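Local coordinates for beta-L-arabinobiosidase (Bacteroides thetaiotaomicron, PDB 5MQR), which probably hydrolyses glycosidic bonds of plant pectin, acting as a beta-L-arabinobiosidase, and may also have exo-alpha-sialidase activity, at residues K649-F661 against Y672-K684. Numbering follows the deposited sequence.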
loop_
_atom_site.group_PDB
_atom_site.type_symbol
_atom_site.label_atom_id
_atom_site.label_comp_id
_atom_site.label_asym_id
_atom_site.label_seq_id
_atom_site.Cartn_x
_atom_site.Cartn_y
_atom_site.Cartn_z
ATOM N N LYS A 649 -27.729 -14.841 1.787
ATOM C CA LYS A 649 -26.479 -15.432 1.269
ATOM C C LYS A 649 -25.666 -14.473 0.407
ATOM O O LYS A 649 -24.587 -14.826 -0.060
ATOM C CB LYS A 649 -26.788 -16.686 0.416
ATOM C CG LYS A 649 -27.472 -17.820 1.165
ATOM C CD LYS A 649 -26.493 -18.593 2.037
ATOM C CE LYS A 649 -27.134 -19.056 3.350
ATOM N NZ LYS A 649 -26.277 -20.072 4.051
ATOM N N ALA A 650 -26.165 -13.254 0.226
ATOM C CA ALA A 650 -25.628 -12.336 -0.754
ATOM C C ALA A 650 -24.251 -11.796 -0.385
ATOM O O ALA A 650 -23.406 -11.651 -1.280
ATOM C CB ALA A 650 -26.616 -11.189 -1.027
ATOM N N SER A 651 -24.030 -11.493 0.898
ATOM C CA SER A 651 -22.741 -10.933 1.346
ATOM C C SER A 651 -21.648 -11.962 1.164
ATOM O O SER A 651 -20.581 -11.654 0.700
ATOM C CB SER A 651 -22.789 -10.496 2.821
ATOM O OG SER A 651 -21.609 -9.782 3.182
ATOM N N GLU A 652 -21.938 -13.191 1.534
ATOM C CA GLU A 652 -20.991 -14.309 1.365
ATOM C C GLU A 652 -20.675 -14.539 -0.121
ATOM O O GLU A 652 -19.496 -14.668 -0.499
ATOM C CB GLU A 652 -21.528 -15.587 2.020
ATOM C CG GLU A 652 -20.690 -16.838 1.768
ATOM C CD GLU A 652 -21.179 -18.049 2.575
ATOM O OE1 GLU A 652 -22.402 -18.330 2.586
ATOM O OE2 GLU A 652 -20.329 -18.726 3.210
ATOM N N TRP A 653 -21.717 -14.577 -0.949
ATOM C CA TRP A 653 -21.539 -14.672 -2.387
ATOM C C TRP A 653 -20.670 -13.521 -2.915
ATOM O O TRP A 653 -19.782 -13.760 -3.727
ATOM C CB TRP A 653 -22.891 -14.725 -3.100
ATOM C CG TRP A 653 -22.792 -14.810 -4.611
ATOM C CD1 TRP A 653 -22.786 -15.945 -5.382
ATOM C CD2 TRP A 653 -22.673 -13.715 -5.515
ATOM N NE1 TRP A 653 -22.690 -15.610 -6.714
ATOM C CE2 TRP A 653 -22.607 -14.249 -6.818
ATOM C CE3 TRP A 653 -22.614 -12.335 -5.350
ATOM C CZ2 TRP A 653 -22.492 -13.454 -7.938
ATOM C CZ3 TRP A 653 -22.507 -11.540 -6.472
ATOM C CH2 TRP A 653 -22.446 -12.103 -7.750
HETATM N N MSE A 654 -20.914 -12.295 -2.458
HETATM C CA MSE A 654 -20.119 -11.139 -2.923
HETATM C C MSE A 654 -18.668 -11.316 -2.544
HETATM O O MSE A 654 -17.777 -11.131 -3.372
HETATM C CB MSE A 654 -20.664 -9.806 -2.380
HETATM C CG MSE A 654 -21.921 -9.381 -3.136
HETATM SE SE MSE A 654 -22.993 -8.094 -2.102
HETATM C CE MSE A 654 -21.845 -6.539 -2.444
ATOM N N GLU A 655 -18.418 -11.693 -1.294
ATOM C CA GLU A 655 -17.062 -11.902 -0.818
ATOM C C GLU A 655 -16.279 -12.916 -1.687
ATOM O O GLU A 655 -15.105 -12.714 -1.953
ATOM C CB GLU A 655 -17.069 -12.332 0.654
ATOM C CG GLU A 655 -15.679 -12.396 1.255
ATOM C CD GLU A 655 -15.623 -12.825 2.728
ATOM O OE1 GLU A 655 -16.601 -13.358 3.307
ATOM O OE2 GLU A 655 -14.541 -12.641 3.296
ATOM N N GLU A 656 -16.943 -13.975 -2.139
ATOM C CA GLU A 656 -16.352 -14.987 -3.050
ATOM C C GLU A 656 -16.143 -14.486 -4.474
ATOM O O GLU A 656 -15.230 -14.941 -5.133
ATOM C CB GLU A 656 -17.247 -16.246 -3.156
ATOM C CG GLU A 656 -17.105 -17.231 -2.017
ATOM C CD GLU A 656 -18.291 -18.203 -1.842
ATOM O OE1 GLU A 656 -19.084 -18.419 -2.801
ATOM O OE2 GLU A 656 -18.438 -18.752 -0.711
ATOM N N ASN A 657 -17.000 -13.589 -4.954
ATOM C CA ASN A 657 -17.067 -13.280 -6.377
ATOM C C ASN A 657 -16.657 -11.909 -6.830
ATOM O O ASN A 657 -16.229 -11.784 -7.959
ATOM C CB ASN A 657 -18.460 -13.591 -6.882
ATOM C CG ASN A 657 -18.675 -15.063 -7.006
ATOM O OD1 ASN A 657 -18.205 -15.670 -7.965
ATOM N ND2 ASN A 657 -19.310 -15.668 -5.999
ATOM N N ILE A 658 -16.775 -10.876 -5.999
ATOM C CA ILE A 658 -16.590 -9.541 -6.539
ATOM C C ILE A 658 -15.193 -8.963 -6.405
ATOM O O ILE A 658 -14.555 -9.116 -5.362
ATOM C CB ILE A 658 -17.661 -8.552 -6.063
ATOM C CG1 ILE A 658 -17.606 -8.238 -4.575
ATOM C CG2 ILE A 658 -19.042 -9.070 -6.439
ATOM C CD1 ILE A 658 -18.277 -6.916 -4.269
ATOM N N PRO A 659 -14.705 -8.290 -7.472
ATOM C CA PRO A 659 -13.585 -7.402 -7.234
ATOM C C PRO A 659 -13.997 -6.344 -6.222
ATOM O O PRO A 659 -15.196 -6.014 -6.101
ATOM C CB PRO A 659 -13.298 -6.791 -8.624
ATOM C CG PRO A 659 -13.876 -7.775 -9.590
ATOM C CD PRO A 659 -15.089 -8.306 -8.894
ATOM N N LEU A 660 -13.037 -5.835 -5.473
ATOM C CA LEU A 660 -13.333 -4.813 -4.471
ATOM C C LEU A 660 -12.892 -3.432 -4.935
ATOM O O LEU A 660 -11.875 -3.307 -5.608
ATOM C CB LEU A 660 -12.669 -5.171 -3.146
ATOM C CG LEU A 660 -13.080 -6.519 -2.526
ATOM C CD1 LEU A 660 -12.198 -6.836 -1.320
ATOM C CD2 LEU A 660 -14.545 -6.568 -2.113
ATOM N N PHE A 661 -13.641 -2.405 -4.554
ATOM C CA PHE A 661 -13.391 -1.038 -4.995
ATOM C C PHE A 661 -13.579 -0.065 -3.827
ATOM O O PHE A 661 -14.422 -0.257 -2.975
ATOM C CB PHE A 661 -14.358 -0.671 -6.160
ATOM C CG PHE A 661 -14.374 0.803 -6.525
ATOM C CD1 PHE A 661 -13.397 1.346 -7.331
ATOM C CD2 PHE A 661 -15.365 1.641 -6.061
ATOM C CE1 PHE A 661 -13.402 2.703 -7.660
ATOM C CE2 PHE A 661 -15.372 2.993 -6.386
ATOM C CZ PHE A 661 -14.381 3.527 -7.178
ATOM N N TYR A 672 -21.174 0.884 -6.716
ATOM C CA TYR A 672 -20.355 -0.250 -7.049
ATOM C C TYR A 672 -20.900 -1.491 -6.369
ATOM O O TYR A 672 -21.185 -2.496 -7.006
ATOM C CB TYR A 672 -18.893 -0.011 -6.637
ATOM C CG TYR A 672 -18.019 -1.151 -7.037
ATOM C CD1 TYR A 672 -17.466 -1.216 -8.303
ATOM C CD2 TYR A 672 -17.776 -2.204 -6.156
ATOM C CE1 TYR A 672 -16.681 -2.292 -8.676
ATOM C CE2 TYR A 672 -16.989 -3.282 -6.526
ATOM C CZ TYR A 672 -16.445 -3.319 -7.786
ATOM O OH TYR A 672 -15.702 -4.417 -8.166
ATOM N N TYR A 673 -21.059 -1.406 -5.061
ATOM C CA TYR A 673 -21.517 -2.558 -4.298
ATOM C C TYR A 673 -22.979 -2.856 -4.570
ATOM O O TYR A 673 -23.335 -4.033 -4.717
ATOM C CB TYR A 673 -21.184 -2.405 -2.790
ATOM C CG TYR A 673 -19.695 -2.494 -2.601
ATOM C CD1 TYR A 673 -19.041 -3.726 -2.637
ATOM C CD2 TYR A 673 -18.915 -1.336 -2.507
ATOM C CE1 TYR A 673 -17.648 -3.795 -2.526
ATOM C CE2 TYR A 673 -17.537 -1.393 -2.405
ATOM C CZ TYR A 673 -16.909 -2.614 -2.416
ATOM O OH TYR A 673 -15.548 -2.646 -2.323
ATOM N N TYR A 674 -23.812 -1.819 -4.703
ATOM C CA TYR A 674 -25.218 -2.053 -4.966
ATOM C C TYR A 674 -25.461 -2.855 -6.260
ATOM O O TYR A 674 -26.275 -3.758 -6.284
ATOM C CB TYR A 674 -26.009 -0.739 -5.021
ATOM C CG TYR A 674 -27.455 -0.931 -5.457
ATOM C CD1 TYR A 674 -28.393 -1.456 -4.586
ATOM C CD2 TYR A 674 -27.853 -0.642 -6.747
ATOM C CE1 TYR A 674 -29.701 -1.665 -4.974
ATOM C CE2 TYR A 674 -29.177 -0.842 -7.160
ATOM C CZ TYR A 674 -30.088 -1.356 -6.269
ATOM O OH TYR A 674 -31.390 -1.541 -6.654
ATOM N N ARG A 675 -24.757 -2.514 -7.320
ATOM C CA ARG A 675 -25.030 -3.121 -8.624
ATOM C C ARG A 675 -24.575 -4.570 -8.643
ATOM O O ARG A 675 -25.200 -5.386 -9.320
ATOM C CB ARG A 675 -24.397 -2.322 -9.757
ATOM C CG ARG A 675 -25.152 -1.013 -10.055
ATOM C CD ARG A 675 -26.560 -1.247 -10.600
ATOM N NE ARG A 675 -26.511 -1.998 -11.832
ATOM C CZ ARG A 675 -26.637 -1.496 -13.064
ATOM N NH1 ARG A 675 -26.887 -0.197 -13.289
ATOM N NH2 ARG A 675 -26.519 -2.325 -14.097
ATOM N N TRP A 676 -23.529 -4.900 -7.875
ATOM C CA TRP A 676 -23.195 -6.314 -7.719
ATOM C C TRP A 676 -24.288 -7.064 -6.935
ATOM O O TRP A 676 -24.660 -8.157 -7.318
ATOM C CB TRP A 676 -21.848 -6.530 -7.048
ATOM C CG TRP A 676 -20.675 -6.276 -7.896
ATOM C CD1 TRP A 676 -19.621 -5.469 -7.584
ATOM C CD2 TRP A 676 -20.381 -6.843 -9.174
ATOM N NE1 TRP A 676 -18.692 -5.489 -8.592
ATOM C CE2 TRP A 676 -19.131 -6.313 -9.586
ATOM C CE3 TRP A 676 -21.059 -7.709 -10.027
ATOM C CZ2 TRP A 676 -18.539 -6.628 -10.806
ATOM C CZ3 TRP A 676 -20.471 -8.039 -11.238
ATOM C CH2 TRP A 676 -19.220 -7.499 -11.619
ATOM N N TRP A 677 -24.768 -6.456 -5.847
ATOM C CA TRP A 677 -25.796 -7.030 -4.994
ATOM C C TRP A 677 -27.105 -7.223 -5.764
ATOM O O TRP A 677 -27.848 -8.183 -5.551
ATOM C CB TRP A 677 -26.006 -6.089 -3.790
ATOM C CG TRP A 677 -27.085 -6.464 -2.811
ATOM C CD1 TRP A 677 -26.967 -7.284 -1.729
ATOM C CD2 TRP A 677 -28.408 -5.967 -2.790
ATOM N NE1 TRP A 677 -28.150 -7.345 -1.044
ATOM C CE2 TRP A 677 -29.056 -6.542 -1.676
ATOM C CE3 TRP A 677 -29.127 -5.105 -3.615
ATOM C CZ2 TRP A 677 -30.390 -6.285 -1.370
ATOM C CZ3 TRP A 677 -30.449 -4.841 -3.306
ATOM C CH2 TRP A 677 -31.063 -5.423 -2.184
ATOM N N SER A 678 -27.375 -6.282 -6.648
ATOM C CA SER A 678 -28.527 -6.338 -7.494
ATOM C C SER A 678 -28.400 -7.430 -8.552
ATOM O O SER A 678 -29.274 -8.273 -8.664
ATOM C CB SER A 678 -28.710 -5.004 -8.195
ATOM O OG SER A 678 -30.014 -5.021 -8.701
ATOM N N LEU A 679 -27.311 -7.392 -9.318
ATOM C CA LEU A 679 -27.051 -8.394 -10.363
ATOM C C LEU A 679 -27.186 -9.811 -9.821
ATOM O O LEU A 679 -27.764 -10.670 -10.462
ATOM C CB LEU A 679 -25.651 -8.225 -10.953
ATOM C CG LEU A 679 -25.267 -9.235 -12.027
ATOM C CD1 LEU A 679 -25.998 -8.927 -13.323
ATOM C CD2 LEU A 679 -23.777 -9.251 -12.250
ATOM N N ARG A 680 -26.674 -10.034 -8.614
ATOM C CA ARG A 680 -26.695 -11.354 -8.013
ATOM C C ARG A 680 -28.111 -11.953 -7.874
ATOM O O ARG A 680 -28.276 -13.181 -7.968
ATOM C CB ARG A 680 -25.865 -11.381 -6.707
ATOM C CG ARG A 680 -26.486 -12.073 -5.503
ATOM C CD ARG A 680 -27.362 -11.017 -4.868
ATOM N NE ARG A 680 -28.455 -11.550 -4.176
ATOM C CZ ARG A 680 -29.275 -10.829 -3.430
ATOM N NH1 ARG A 680 -29.148 -9.507 -3.262
ATOM N NH2 ARG A 680 -30.258 -11.485 -2.843
ATOM N N LYS A 681 -29.120 -11.096 -7.707
ATOM C CA LYS A 681 -30.512 -11.542 -7.615
ATOM C C LYS A 681 -30.962 -12.281 -8.853
ATOM O O LYS A 681 -31.912 -13.074 -8.792
ATOM C CB LYS A 681 -31.465 -10.366 -7.396
ATOM C CG LYS A 681 -31.346 -9.683 -6.036
ATOM C CD LYS A 681 -32.182 -8.401 -6.007
ATOM C CE LYS A 681 -32.266 -7.795 -4.609
ATOM N NZ LYS A 681 -33.128 -8.598 -3.694
ATOM N N HIS A 682 -30.288 -12.016 -9.981
ATOM C CA HIS A 682 -30.691 -12.545 -11.276
ATOM C C HIS A 682 -30.091 -13.893 -11.628
ATOM O O HIS A 682 -30.451 -14.477 -12.648
ATOM C CB HIS A 682 -30.446 -11.512 -12.375
ATOM C CG HIS A 682 -31.303 -10.305 -12.228
ATOM N ND1 HIS A 682 -32.555 -10.218 -12.796
ATOM C CD2 HIS A 682 -31.124 -9.168 -11.520
ATOM C CE1 HIS A 682 -33.096 -9.058 -12.470
ATOM N NE2 HIS A 682 -32.254 -8.411 -11.682
ATOM N N ILE A 683 -29.232 -14.418 -10.773
ATOM C CA ILE A 683 -28.787 -15.783 -10.941
ATOM C C ILE A 683 -29.946 -16.689 -10.527
ATOM O O ILE A 683 -30.409 -16.624 -9.375
ATOM C CB ILE A 683 -27.535 -16.042 -10.108
ATOM C CG1 ILE A 683 -26.413 -15.124 -10.615
ATOM C CG2 ILE A 683 -27.143 -17.516 -10.191
ATOM C CD1 ILE A 683 -25.241 -14.993 -9.671
ATOM N N LYS A 684 -30.404 -17.521 -11.454
ATOM C CA LYS A 684 -31.579 -18.376 -11.241
ATOM C C LYS A 684 -31.262 -19.855 -11.440
ATOM O O LYS A 684 -30.652 -20.210 -12.431
ATOM C CB LYS A 684 -32.626 -17.968 -12.259
ATOM C CG LYS A 684 -34.014 -18.561 -12.067
ATOM C CD LYS A 684 -34.945 -17.927 -13.097
ATOM C CE LYS A 684 -36.327 -18.550 -13.094
ATOM N NZ LYS A 684 -36.899 -18.427 -11.736
#
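Y672 lays its ring under F661, whose CB stands 3.5 Å from the ring centroid and only 2° off its normal. Its phenol OH donates 2.7 Å to P659 O, meeting that oxygen from above the carbonyl plane; tyrosine suits the place because it both packs and donates. Replacing it with an alanine is likely to leave P659 O without its phenol donor and a gap beside F661 CB. Y673 uses its hydroxyl on the strand that follows: OH donates to F661 O at 2.7 Å, while CE of M654, a selenomethionine, meets the ring at its edge. W676 offers a broad face to I658, whose CG2 sits 3.7 Å from the centroid of the five-membered ring. With CG1 of I658 set between backbone N and carbonyl carbon (chi1 67°), CG2 is left for W676 and CD1 for Y673. W677 takes the selenium of M654 at its indole edge, a Met-aromatic contact, while its NE1 bonds N634. R680 serves twice: its CB presses over a face of W653, and its guanidinium lies flat beneath A650 CB, 3.6 Å from CZ, where a small residue suits. Bonds to W677 O, N647 and I645 O probably ease the burial of its charge. I683 closes the row, CD1 touching W653 CZ2 at 3.6 Å. Edge strand 660-662 pairs with strand 1053-1061, whose L1056 touches P659, F661 and Y672, joining the helices to the C-terminal sheet. Segments 649-657 and 672-680, at 110°, thus pack mainly by apolar contacts at ring faces and edges, one guanidinium included, whereas directional phenol bonds hold the loop at P659 and the strand at F661.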